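Long-range contact in putative pachytene checkpoint protein 2 (Caenorhabditis elegans, PDB 4XGU), which is a hexameric AAA+ ATPase of the PCH2 subfamily, a protein remodeler that hydrolyses ATP and probably plays a key role in chromosome recombination during meiosis: residues Asp352-Gln356 against Asn366-Leu372. Residue numbers count along the deposited sequence, not the author numbering.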
loop_
_atom_site.group_PDB
_atom_site.type_symbol
_atom_site.label_atom_id
_atom_site.label_comp_id
_atom_site.label_asym_id
_atom_site.label_seq_id
_atom_site.Cartn_x
_atom_site.Cartn_y
_atom_site.Cartn_z
ATOM N N ASP B 352 -56.135 29.287 -21.262
ATOM C CA ASP B 352 -55.682 30.342 -20.359
ATOM C C ASP B 352 -55.612 29.837 -18.921
ATOM O O ASP B 352 -54.727 30.219 -18.151
ATOM C CB ASP B 352 -56.607 31.562 -20.440
ATOM C CG ASP B 352 -56.538 32.259 -21.782
ATOM O OD1 ASP B 352 -55.532 32.069 -22.500
ATOM O OD2 ASP B 352 -57.488 32.999 -22.119
ATOM N N TYR B 353 -56.555 28.969 -18.574
ATOM C CA TYR B 353 -56.664 28.427 -17.226
ATOM C C TYR B 353 -55.668 27.274 -17.023
ATOM O O TYR B 353 -55.241 26.998 -15.900
ATOM C CB TYR B 353 -58.105 27.971 -16.975
ATOM C CG TYR B 353 -58.547 27.923 -15.525
ATOM C CD1 TYR B 353 -57.635 28.040 -14.483
ATOM C CD2 TYR B 353 -59.888 27.753 -15.202
ATOM C CE1 TYR B 353 -58.046 27.990 -13.163
ATOM C CE2 TYR B 353 -60.308 27.703 -13.887
ATOM C CZ TYR B 353 -59.383 27.822 -12.872
ATOM O OH TYR B 353 -59.799 27.773 -11.562
ATOM N N TRP B 354 -55.299 26.613 -18.119
ATOM C CA TRP B 354 -54.236 25.606 -18.101
ATOM C C TRP B 354 -52.943 26.215 -17.557
ATOM O O TRP B 354 -52.709 27.415 -17.721
ATOM C CB TRP B 354 -53.997 25.039 -19.508
ATOM C CG TRP B 354 -54.898 23.890 -19.899
ATOM C CD1 TRP B 354 -56.263 23.887 -19.925
ATOM C CD2 TRP B 354 -54.480 22.597 -20.347
ATOM N NE1 TRP B 354 -56.725 22.663 -20.348
ATOM C CE2 TRP B 354 -55.655 21.851 -20.617
ATOM C CE3 TRP B 354 -53.243 21.983 -20.542
ATOM C CZ2 TRP B 354 -55.615 20.534 -21.066
ATOM C CZ3 TRP B 354 -53.204 20.676 -20.989
ATOM C CH2 TRP B 354 -54.385 19.965 -21.247
ATOM N N PRO B 355 -52.104 25.393 -16.903
ATOM C CA PRO B 355 -50.826 25.883 -16.374
ATOM C C PRO B 355 -49.940 26.483 -17.460
ATOM O O PRO B 355 -49.735 25.872 -18.510
ATOM C CB PRO B 355 -50.184 24.627 -15.769
ATOM C CG PRO B 355 -50.922 23.477 -16.377
ATOM C CD PRO B 355 -52.313 23.971 -16.590
ATOM N N GLN B 356 -49.430 27.682 -17.199
ATOM C CA GLN B 356 -48.624 28.414 -18.166
ATOM C C GLN B 356 -47.174 28.487 -17.705
ATOM O O GLN B 356 -46.824 27.956 -16.653
ATOM C CB GLN B 356 -49.180 29.826 -18.363
ATOM C CG GLN B 356 -50.688 29.881 -18.518
ATOM C CD GLN B 356 -51.153 29.376 -19.868
ATOM O OE1 GLN B 356 -50.470 29.552 -20.878
ATOM N NE2 GLN B 356 -52.320 28.741 -19.894
ATOM N N ASN B 366 -51.852 31.227 -11.946
ATOM C CA ASN B 366 -53.092 30.467 -11.943
ATOM C C ASN B 366 -53.053 29.463 -10.800
ATOM O O ASN B 366 -51.975 29.013 -10.414
ATOM C CB ASN B 366 -53.294 29.752 -13.282
ATOM C CG ASN B 366 -53.580 30.712 -14.428
ATOM O OD1 ASN B 366 -54.583 30.575 -15.125
ATOM N ND2 ASN B 366 -52.699 31.687 -14.625
ATOM N N GLU B 367 -54.210 29.123 -10.244
ATOM C CA GLU B 367 -54.236 28.171 -9.142
ATOM C C GLU B 367 -53.694 26.828 -9.618
ATOM O O GLU B 367 -52.920 26.186 -8.915
ATOM C CB GLU B 367 -55.646 28.016 -8.569
ATOM C CG GLU B 367 -55.665 27.619 -7.096
ATOM C CD GLU B 367 -55.103 28.705 -6.191
ATOM O OE1 GLU B 367 -55.387 29.896 -6.443
ATOM O OE2 GLU B 367 -54.377 28.370 -5.231
ATOM N N PHE B 368 -54.085 26.420 -10.823
ATOM C CA PHE B 368 -53.532 25.212 -11.432
ATOM C C PHE B 368 -52.030 25.356 -11.640
ATOM O O PHE B 368 -51.271 24.413 -11.424
ATOM C CB PHE B 368 -54.220 24.907 -12.763
ATOM C CG PHE B 368 -55.404 23.996 -12.633
ATOM C CD1 PHE B 368 -55.392 22.951 -11.722
ATOM C CD2 PHE B 368 -56.531 24.185 -13.415
ATOM C CE1 PHE B 368 -56.481 22.109 -11.595
ATOM C CE2 PHE B 368 -57.624 23.349 -13.294
ATOM C CZ PHE B 368 -57.599 22.308 -12.382
ATOM N N THR B 369 -51.612 26.543 -12.065
ATOM C CA THR B 369 -50.196 26.874 -12.146
ATOM C C THR B 369 -49.587 26.805 -10.749
ATOM O O THR B 369 -48.470 26.319 -10.565
ATOM C CB THR B 369 -49.975 28.277 -12.751
ATOM O OG1 THR B 369 -50.438 28.296 -14.107
ATOM C CG2 THR B 369 -48.506 28.660 -12.716
ATOM N N GLU B 370 -50.344 27.277 -9.761
ATOM C CA GLU B 370 -49.892 27.291 -8.374
ATOM C C GLU B 370 -49.892 25.890 -7.761
ATOM O O GLU B 370 -48.953 25.517 -7.054
ATOM C CB GLU B 370 -50.767 28.230 -7.537
ATOM C CG GLU B 370 -50.338 28.360 -6.082
ATOM C CD GLU B 370 -49.015 29.086 -5.919
ATOM O OE1 GLU B 370 -48.639 29.857 -6.827
ATOM O OE2 GLU B 370 -48.348 28.884 -4.881
ATOM N N ILE B 371 -50.944 25.121 -8.028
ATOM C CA ILE B 371 -51.044 23.757 -7.512
ATOM C C ILE B 371 -49.905 22.899 -8.056
ATOM O O ILE B 371 -49.305 22.112 -7.323
ATOM C CB ILE B 371 -52.396 23.104 -7.870
ATOM C CG1 ILE B 371 -53.543 23.808 -7.149
ATOM C CG2 ILE B 371 -52.402 21.640 -7.477
ATOM C CD1 ILE B 371 -54.911 23.376 -7.624
ATOM N N LEU B 372 -49.607 23.065 -9.340
ATOM C CA LEU B 372 -48.514 22.337 -9.975
ATOM C C LEU B 372 -47.170 22.756 -9.393
ATOM O O LEU B 372 -46.274 21.930 -9.221
ATOM C CB LEU B 372 -48.527 22.558 -11.489
ATOM C CG LEU B 372 -47.427 21.856 -12.289
ATOM C CD1 LEU B 372 -47.446 20.360 -12.023
ATOM C CD2 LEU B 372 -47.583 22.139 -13.774
#
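Tyr353, Phe368 and Pro355 bury the most surface where the loop segment 352-356 lies along the first turns of helix 367-378. The Tyr353 side chain, chi1 near 180°, swings out beside the start of the helix and meets Phe368 obliquely: the ring centres are 5.6 Å apart with planes at 50°, and Tyr353 CE1 comes within 4.1 Å of Phe368 CD2. Behind the rings, Tyr353 O lies 3.9 Å from Phe368 CB, near the plane of that ring and at its edge. Asn366, the N-cap residue, makes no side-chain capping bond; it points toward the loop instead, and its OD1 packs 3.7 Å from Tyr353 CA. The contact belongs to the C-terminal lid of the AAA+ module, a helical domain in which the long connection after helix 324-340 folds back over the N-terminus of the next helix, away from the ADP site. Pro355 sits deeper, and the chain draws closest here, with Pro355 CA 4.4 Å from Thr369 CA. The proline ring bridges two successive turns of the helix, Pro355 CD resting 4.4 Å from Phe368 CB and Pro355 CB 4.1 Å from Leu372 CD2. Beside it, Gln356 N gives a weak hydrogen bond of 3.3 Å to Thr369 OG1. The Gln356 side chain curls back on its own segment, donating from NE2 to Trp354 O at 2.6 Å. Trp354 turns away from the helix onto Met336 and Ala339 of helix 324-340, while Phe368 also touches Leu405 and Leu372 touches Met409, both of helix 405-420.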